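Signal peptidase I (Enterococcus faecalis, PDB 4ME8) probably cleaves hydrophobic N-terminal signal or leader sequences from secreted proteins, as a serine-type endopeptidase of the S26 family. Local coordinates at residues 51-63 / 85-97. Residues are numbered along the deposited sequence; the frame is centred on the assembly and turned at random.
Sequences LPGETVEYRDDTL and NENYTQDFTLETL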
ATOM      1  N   LEU A  51       1.901  -8.108   1.502  1.00 38.30           N
ATOM      2  CA  LEU A  51       2.563  -8.891   2.549  1.00 40.08           C
ATOM      3  C   LEU A  51       3.689  -9.700   1.895  1.00 42.17           C
ATOM      4  O   LEU A  51       3.668  -9.881   0.681  1.00 41.05           O
ATOM      5  CB  LEU A  51       1.542  -9.848   3.175  1.00 40.55           C
ATOM      6  CG  LEU A  51       0.364  -9.218   3.949  1.00 39.90           C
ATOM      7  CD1 LEU A  51      -0.906 -10.040   3.803  1.00 40.77           C
ATOM      8  CD2 LEU A  51       0.703  -9.094   5.421  1.00 41.10           C
ATOM      9  N   PRO A  52       4.662 -10.197   2.692  1.00 45.49           N
ATOM     10  CA  PRO A  52       5.820 -10.946   2.172  1.00 48.71           C
ATOM     11  C   PRO A  52       5.479 -12.042   1.151  1.00 50.26           C
ATOM     12  O   PRO A  52       4.592 -12.875   1.385  1.00 51.24           O
ATOM     13  CB  PRO A  52       6.416 -11.590   3.426  1.00 52.05           C
ATOM     14  CG  PRO A  52       6.029 -10.682   4.549  1.00 51.17           C
ATOM     15  CD  PRO A  52       4.727 -10.033   4.160  1.00 47.11           C
ATOM     16  N   GLY A  53       6.185 -12.037   0.027  1.00 51.36           N
ATOM     17  CA  GLY A  53       6.033 -13.086  -0.978  1.00 52.77           C
ATOM     18  C   GLY A  53       5.088 -12.734  -2.109  1.00 49.33           C
ATOM     19  O   GLY A  53       5.168 -13.325  -3.186  1.00 50.43           O
ATOM     20  N   GLU A  54       4.228 -11.747  -1.877  1.00 46.05           N
ATOM     21  CA  GLU A  54       3.168 -11.398  -2.816  1.00 44.75           C
ATOM     22  C   GLU A  54       3.600 -10.418  -3.915  1.00 44.66           C
ATOM     23  O   GLU A  54       4.428  -9.532  -3.696  1.00 43.78           O
ATOM     24  CB  GLU A  54       1.979 -10.819  -2.054  1.00 43.46           C
ATOM     25  CG  GLU A  54       1.288 -11.840  -1.147  1.00 45.42           C
ATOM     26  CD  GLU A  54       0.297 -11.216  -0.174  1.00 45.66           C
ATOM     27  OE1 GLU A  54       0.230  -9.968  -0.102  1.00 46.27           O
ATOM     28  OE2 GLU A  54      -0.416 -11.969   0.534  1.00 47.27           O
ATOM     29  N   THR A  55       3.022 -10.592  -5.103  1.00 44.96           N
ATOM     30  CA  THR A  55       3.084  -9.564  -6.139  1.00 46.32           C
ATOM     31  C   THR A  55       1.939  -8.564  -5.906  1.00 44.45           C
ATOM     32  O   THR A  55       0.854  -8.946  -5.441  1.00 44.57           O
ATOM     33  CB  THR A  55       2.973 -10.155  -7.561  1.00 48.99           C
ATOM     34  OG1 THR A  55       1.655 -10.672  -7.768  1.00 49.02           O
ATOM     35  CG2 THR A  55       4.008 -11.265  -7.788  1.00 51.14           C
ATOM     36  N   VAL A  56       2.193  -7.290  -6.199  1.00 43.88           N
ATOM     37  CA  VAL A  56       1.182  -6.244  -6.103  1.00 43.49           C
ATOM     38  C   VAL A  56       1.083  -5.518  -7.424  1.00 46.46           C
ATOM     39  O   VAL A  56       2.090  -5.064  -7.968  1.00 48.40           O
ATOM     40  CB  VAL A  56       1.512  -5.210  -5.007  1.00 42.39           C
ATOM     41  CG1 VAL A  56       0.477  -4.085  -5.009  1.00 42.25           C
ATOM     42  CG2 VAL A  56       1.582  -5.889  -3.643  1.00 40.23           C
ATOM     43  N   GLU A  57      -0.131  -5.419  -7.944  1.00 48.16           N
ATOM     44  CA  GLU A  57      -0.368  -4.702  -9.181  1.00 52.10           C
ATOM     45  C   GLU A  57      -1.639  -3.869  -9.081  1.00 52.77           C
ATOM     46  O   GLU A  57      -2.636  -4.295  -8.501  1.00 50.90           O
ATOM     47  CB  GLU A  57      -0.438  -5.667 -10.384  1.00 55.09           C
ATOM     48  CG  GLU A  57      -0.857  -4.989 -11.690  1.00 60.42           C
ATOM     49  CD  GLU A  57      -0.544  -5.787 -12.958  1.00 66.25           C
ATOM     50  OE1 GLU A  57      -0.385  -7.027 -12.904  1.00 66.96           O
ATOM     51  OE2 GLU A  57      -0.470  -5.160 -14.037  1.00 73.48           O
ATOM     52  N   TYR A  58      -1.576  -2.666  -9.639  1.00 55.53           N
ATOM     53  CA  TYR A  58      -2.763  -1.892  -9.948  1.00 57.69           C
ATOM     54  C   TYR A  58      -2.857  -1.769 -11.457  1.00 62.66           C
ATOM     55  O   TYR A  58      -1.890  -1.388 -12.111  1.00 64.27           O
ATOM     56  CB  TYR A  58      -2.699  -0.508  -9.310  1.00 57.42           C
ATOM     57  CG  TYR A  58      -3.412  -0.430  -7.992  1.00 54.69           C
ATOM     58  CD1 TYR A  58      -2.798  -0.860  -6.829  1.00 51.95           C
ATOM     59  CD2 TYR A  58      -4.711   0.063  -7.907  1.00 56.89           C
ATOM     60  CE1 TYR A  58      -3.449  -0.796  -5.619  1.00 50.30           C
ATOM     61  CE2 TYR A  58      -5.370   0.131  -6.697  1.00 54.55           C
ATOM     62  CZ  TYR A  58      -4.735  -0.306  -5.563  1.00 51.63           C
ATOM     63  OH  TYR A  58      -5.369  -0.243  -4.346  1.00 52.27           O
ATOM     64  N   ARG A  59      -4.012  -2.130 -12.000  1.00 65.97           N
ATOM     65  CA  ARG A  59      -4.313  -1.950 -13.412  1.00 73.41           C
ATOM     66  C   ARG A  59      -5.772  -1.502 -13.511  1.00 76.78           C
ATOM     67  O   ARG A  59      -6.664  -2.159 -12.964  1.00 74.18           O
ATOM     68  CB  ARG A  59      -4.076  -3.248 -14.200  1.00 76.51           C
ATOM     69  CG  ARG A  59      -4.330  -3.122 -15.696  1.00 86.15           C
ATOM     70  CD  ARG A  59      -3.807  -4.308 -16.504  1.00 91.39           C
ATOM     71  NE  ARG A  59      -4.719  -5.459 -16.511  1.00 92.28           N
ATOM     72  CZ  ARG A  59      -4.608  -6.553 -15.749  1.00 91.60           C
ATOM     73  NH1 ARG A  59      -3.613  -6.701 -14.874  1.00 87.25           N
ATOM     74  NH2 ARG A  59      -5.512  -7.522 -15.864  1.00 94.33           N
ATOM     75  N   ASP A  60      -6.000  -0.373 -14.188  1.00 81.37           N
ATOM     76  CA  ASP A  60      -7.338   0.209 -14.361  1.00 85.09           C
ATOM     77  C   ASP A  60      -8.041   0.472 -13.028  1.00 79.77           C
ATOM     78  O   ASP A  60      -9.259   0.313 -12.902  1.00 80.04           O
ATOM     79  CB  ASP A  60      -8.193  -0.667 -15.284  1.00 91.64           C
ATOM     80  CG  ASP A  60      -7.716  -0.630 -16.725  1.00100.18           C
ATOM     81  OD1 ASP A  60      -7.525   0.483 -17.261  1.00108.04           O
ATOM     82  OD2 ASP A  60      -7.541  -1.711 -17.329  1.00103.51           O
ATOM     83  N   ASP A  61      -7.243   0.882 -12.043  1.00 74.51           N
ATOM     84  CA  ASP A  61      -7.720   1.287 -10.723  1.00 71.08           C
ATOM     85  C   ASP A  61      -8.170   0.121  -9.828  1.00 66.82           C
ATOM     86  O   ASP A  61      -8.835   0.342  -8.809  1.00 65.22           O
ATOM     87  CB  ASP A  61      -8.842   2.326 -10.850  1.00 76.76           C
ATOM     88  CG  ASP A  61      -8.708   3.453  -9.852  1.00 77.65           C
ATOM     89  OD1 ASP A  61      -7.574   3.715  -9.408  1.00 74.91           O
ATOM     90  OD2 ASP A  61      -9.727   4.096  -9.528  1.00 84.04           O
ATOM     91  N   THR A  62      -7.782  -1.103 -10.193  1.00 63.84           N
ATOM     92  CA  THR A  62      -8.139  -2.295  -9.436  1.00 58.93           C
ATOM     93  C   THR A  62      -6.879  -2.916  -8.841  1.00 54.03           C
ATOM     94  O   THR A  62      -5.857  -3.022  -9.518  1.00 53.43           O
ATOM     95  CB  THR A  62      -8.854  -3.331 -10.329  1.00 61.59           C
ATOM     96  OG1 THR A  62      -9.987  -2.723 -10.969  1.00 66.30           O
ATOM     97  CG2 THR A  62      -9.313  -4.530  -9.511  1.00 58.79           C
ATOM     98  N   LEU A  63      -6.969  -3.309  -7.569  1.00 50.06           N
ATOM     99  CA  LEU A  63      -5.872  -3.968  -6.855  1.00 46.09           C
ATOM    100  C   LEU A  63      -5.779  -5.464  -7.179  1.00 45.66           C
ATOM    101  O   LEU A  63      -6.748  -6.202  -7.020  1.00 45.43           O
ATOM    102  CB  LEU A  63      -6.065  -3.816  -5.345  1.00 43.48           C
ATOM    103  CG  LEU A  63      -5.127  -4.601  -4.426  1.00 40.56           C
ATOM    104  CD1 LEU A  63      -3.660  -4.263  -4.693  1.00 39.88           C
ATOM    105  CD2 LEU A  63      -5.493  -4.342  -2.970  1.00 38.73           C
ATOM    106  N   ASN A  85     -12.070   9.897 -17.056  1.00147.87           N
ATOM    107  CA  ASN A  85     -10.684   9.638 -17.442  1.00143.47           C
ATOM    108  C   ASN A  85      -9.802   9.120 -16.288  1.00133.16           C
ATOM    109  O   ASN A  85      -9.348   7.972 -16.310  1.00125.31           O
ATOM    110  CB  ASN A  85     -10.064  10.902 -18.052  1.00146.13           C
ATOM    111  N   GLU A  86      -9.592   9.961 -15.277  1.00128.90           N
ATOM    112  CA  GLU A  86      -8.536   9.746 -14.280  1.00119.84           C
ATOM    113  C   GLU A  86      -8.715   8.511 -13.371  1.00112.23           C
ATOM    114  O   GLU A  86      -9.751   8.348 -12.719  1.00112.37           O
ATOM    115  CB  GLU A  86      -8.374  11.008 -13.418  1.00119.86           C
ATOM    116  N   ASN A  87      -7.699   7.644 -13.348  1.00103.98           N
ATOM    117  CA  ASN A  87      -7.590   6.585 -12.337  1.00 94.02           C
ATOM    118  C   ASN A  87      -7.048   7.163 -11.027  1.00 87.02           C
ATOM    119  O   ASN A  87      -6.046   7.884 -11.022  1.00 86.01           O
ATOM    120  CB  ASN A  87      -6.664   5.452 -12.799  1.00 90.35           C
ATOM    121  CG  ASN A  87      -7.345   4.467 -13.740  1.00 93.08           C
ATOM    122  OD1 ASN A  87      -8.575   4.408 -13.841  1.00 95.05           O
ATOM    123  ND2 ASN A  87      -6.535   3.665 -14.421  1.00 91.59           N
ATOM    124  N   TYR A  88      -7.716   6.835  -9.925  1.00 81.29           N
ATOM    125  CA  TYR A  88      -7.350   7.321  -8.595  1.00 75.43           C
ATOM    126  C   TYR A  88      -5.942   6.864  -8.193  1.00 71.08           C
ATOM    127  O   TYR A  88      -5.167   7.627  -7.605  1.00 70.22           O
ATOM    128  CB  TYR A  88      -8.381   6.814  -7.584  1.00 72.54           C
ATOM    129  CG  TYR A  88      -8.344   7.493  -6.242  1.00 69.65           C
ATOM    130  CD1 TYR A  88      -8.573   8.856  -6.129  1.00 73.05           C
ATOM    131  CD2 TYR A  88      -8.109   6.769  -5.081  1.00 64.99           C
ATOM    132  CE1 TYR A  88      -8.556   9.487  -4.899  1.00 71.65           C
ATOM    133  CE2 TYR A  88      -8.095   7.388  -3.845  1.00 63.61           C
ATOM    134  CZ  TYR A  88      -8.317   8.748  -3.759  1.00 67.08           C
ATOM    135  OH  TYR A  88      -8.298   9.375  -2.536  1.00 66.36           O
ATOM    136  N   THR A  89      -5.633   5.609  -8.505  1.00 68.69           N
ATOM    137  CA  THR A  89      -4.308   5.033  -8.295  1.00 64.43           C
ATOM    138  C   THR A  89      -3.740   4.683  -9.667  1.00 66.89           C
ATOM    139  O   THR A  89      -4.405   4.016 -10.459  1.00 68.47           O
ATOM    140  CB  THR A  89      -4.373   3.745  -7.439  1.00 59.34           C
ATOM    141  OG1 THR A  89      -5.077   4.000  -6.215  1.00 57.04           O
ATOM    142  CG2 THR A  89      -2.977   3.232  -7.118  1.00 55.80           C
ATOM    143  N   GLN A  90      -2.515   5.127  -9.941  1.00 67.77           N
ATOM    144  CA  GLN A  90      -1.890   4.900 -11.247  1.00 71.67           C
ATOM    145  C   GLN A  90      -1.561   3.419 -11.431  1.00 69.05           C
ATOM    146  O   GLN A  90      -1.356   2.687 -10.448  1.00 63.63           O
ATOM    147  CB  GLN A  90      -0.634   5.788 -11.445  1.00 74.47           C
ATOM    148  CG  GLN A  90       0.689   5.284 -10.845  1.00 72.32           C
ATOM    149  CD  GLN A  90       0.889   5.683  -9.387  1.00 71.81           C
ATOM    150  OE1 GLN A  90      -0.017   5.537  -8.561  1.00 71.36           O
ATOM    151  NE2 GLN A  90       2.084   6.184  -9.061  1.00 71.62           N
ATOM    152  N   ASP A  91      -1.536   2.978 -12.686  1.00 71.07           N
ATOM    153  CA  ASP A  91      -1.077   1.632 -13.010  1.00 69.83           C
ATOM    154  C   ASP A  91       0.367   1.427 -12.512  1.00 66.93           C
ATOM    155  O   ASP A  91       1.240   2.273 -12.718  1.00 70.83           O
ATOM    156  CB  ASP A  91      -1.142   1.373 -14.526  1.00 75.45           C
ATOM    157  CG  ASP A  91      -2.574   1.370 -15.080  1.00 78.87           C
ATOM    158  OD1 ASP A  91      -3.545   1.255 -14.305  1.00 76.77           O
ATOM    159  OD2 ASP A  91      -2.723   1.478 -16.313  1.00 83.75           O
ATOM    160  N   PHE A  92       0.605   0.312 -11.836  1.00 62.97           N
ATOM    161  CA  PHE A  92       1.958  -0.077 -11.464  1.00 62.04           C
ATOM    162  C   PHE A  92       2.010  -1.546 -11.083  1.00 59.54           C
ATOM    163  O   PHE A  92       0.985  -2.158 -10.802  1.00 58.96           O
ATOM    164  CB  PHE A  92       2.501   0.783 -10.308  1.00 60.78           C
ATOM    165  CG  PHE A  92       1.796   0.569  -8.983  1.00 56.96           C
ATOM    166  CD1 PHE A  92       0.685   1.324  -8.642  1.00 56.73           C
ATOM    167  CD2 PHE A  92       2.269  -0.366  -8.064  1.00 54.06           C
ATOM    168  CE1 PHE A  92       0.044   1.138  -7.424  1.00 54.14           C
ATOM    169  CE2 PHE A  92       1.627  -0.563  -6.851  1.00 51.46           C
ATOM    170  CZ  PHE A  92       0.515   0.193  -6.530  1.00 50.93           C
ATOM    171  N   THR A  93       3.214  -2.103 -11.144  1.00 59.76           N
ATOM    172  CA  THR A  93       3.582  -3.305 -10.419  1.00 57.85           C
ATOM    173  C   THR A  93       4.748  -2.941  -9.491  1.00 57.65           C
ATOM    174  O   THR A  93       5.245  -1.815  -9.517  1.00 59.15           O
ATOM    175  CB  THR A  93       4.015  -4.455 -11.361  1.00 59.54           C
ATOM    176  OG1 THR A  93       5.268  -4.141 -11.967  1.00 61.67           O
ATOM    177  CG2 THR A  93       2.976  -4.712 -12.445  1.00 62.03           C
ATOM    178  N   LEU A  94       5.193  -3.893  -8.677  1.00 56.90           N
ATOM    179  CA  LEU A  94       6.386  -3.686  -7.860  1.00 57.52           C
ATOM    180  C   LEU A  94       7.645  -3.606  -8.747  1.00 60.82           C
ATOM    181  O   LEU A  94       8.685  -3.140  -8.296  1.00 61.14           O
ATOM    182  CB  LEU A  94       6.534  -4.785  -6.793  1.00 55.99           C
ATOM    183  CG  LEU A  94       5.400  -5.003  -5.779  1.00 51.75           C
ATOM    184  CD1 LEU A  94       5.713  -6.186  -4.872  1.00 50.81           C
ATOM    185  CD2 LEU A  94       5.154  -3.753  -4.956  1.00 50.76           C
ATOM    186  N   GLU A  95       7.551  -4.063  -9.996  1.00 64.38           N
ATOM    187  CA  GLU A  95       8.638  -3.876 -10.966  1.00 70.72           C
ATOM    188  C   GLU A  95       8.620  -2.494 -11.635  1.00 72.54           C
ATOM    189  O   GLU A  95       9.663  -2.001 -12.048  1.00 75.24           O
ATOM    190  CB  GLU A  95       8.591  -4.953 -12.050  1.00 74.59           C
ATOM    191  CG  GLU A  95       8.689  -6.380 -11.533  1.00 74.00           C
ATOM    192  CD  GLU A  95       8.892  -7.381 -12.659  1.00 79.85           C
ATOM    193  OE1 GLU A  95       9.757  -7.132 -13.540  1.00 84.69           O
ATOM    194  OE2 GLU A  95       8.185  -8.411 -12.674  1.00 76.88           O
ATOM    195  N   THR A  96       7.436  -1.891 -11.758  1.00 72.52           N
ATOM    196  CA  THR A  96       7.266  -0.569 -12.396  1.00 75.95           C
ATOM    197  C   THR A  96       7.773   0.574 -11.514  1.00 74.23           C
ATOM    198  O   THR A  96       8.172   1.623 -12.018  1.00 75.64           O
ATOM    199  CB  THR A  96       5.777  -0.310 -12.742  1.00 76.49           C
ATOM    200  OG1 THR A  96       5.414  -1.096 -13.884  1.00 84.13           O
ATOM    201  CG2 THR A  96       5.483   1.163 -13.062  1.00 79.91           C
ATOM    202  N   LEU A  97       7.744   0.372 -10.202  1.00 68.90           N
ATOM    203  CA  LEU A  97       8.038   1.445  -9.277  1.00 67.81           C
ATOM    204  C   LEU A  97       9.528   1.555  -9.040  1.00 70.05           C
ATOM    205  O   LEU A  97      10.171   0.581  -8.639  1.00 67.57           O
ATOM    206  CB  LEU A  97       7.321   1.219  -7.953  1.00 64.23           C
ATOM    207  CG  LEU A  97       5.796   1.192  -7.992  1.00 61.61           C
ATOM    208  CD1 LEU A  97       5.282   0.637  -6.670  1.00 57.04           C
ATOM    209  CD2 LEU A  97       5.227   2.576  -8.274  1.00 62.47           C
TER
HETATM  210  O   HOH W   1       4.680  -7.125  -8.322  1.00 44.57           O
HETATM  211  O   HOH W   2      -7.523   3.304  -6.581  1.00 42.30           O
HETATM  212  O   HOH W   3      -4.222   1.721 -11.832  1.00 52.22           O
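Phe92 CG sits between its backbone N and carbonyl carbon (chi1 67°), which brings the ring beside that of Tyr58, turned to lie alongside. The two planes are 24° from parallel but displaced, with centroids 5.4 Å from each other, so the rings barely overlap, Tyr58 CD1 lying 3.5 Å from Phe92 CZ. Thr89 covers one face of the tyrosine ring, its CG2 standing 3.8 Å from the Tyr58 centroid in a CH-pi contact, while Leu63 CA sits over the opposite face. The Tyr58 hydroxyl is tied to Glu72 and Arg117, and Thr89 OG1 shares the same arginine. Beneath the rings, Tyr58 and Phe92 form an antiparallel hydrogen-bonded pair: Tyr58 N reaches Phe92 O at 2.9 Å, in the carbonyl plane, and Phe92 N returns the bond to Tyr58 O at 3.0 Å. This short pairing adds 92-93 as an edge strand next to 56-59, whose other neighbour is 62-65, in the smaller antiparallel sheet of this S26 signal peptidase. The type I' turn joining 56-59 to 62-65, Arg59 to Thr62, is held to the incoming loop by two carboxylates. Asp91 OD1 takes the Asp60 N-H at 2.9 Å on its syn side, 31° out of the carboxylate plane; Asp61 OD1 receives Thr89 N, also at 2.9 Å, almost head-on to the C-O bond. A water bridges Asp61 N, Thr89 O and Asp91 OD1. Toward the other end, Val56 CB packs on Leu94 CD2 at 3.9 Å, and Leu94 continues onto Phe111 of strand 109-113.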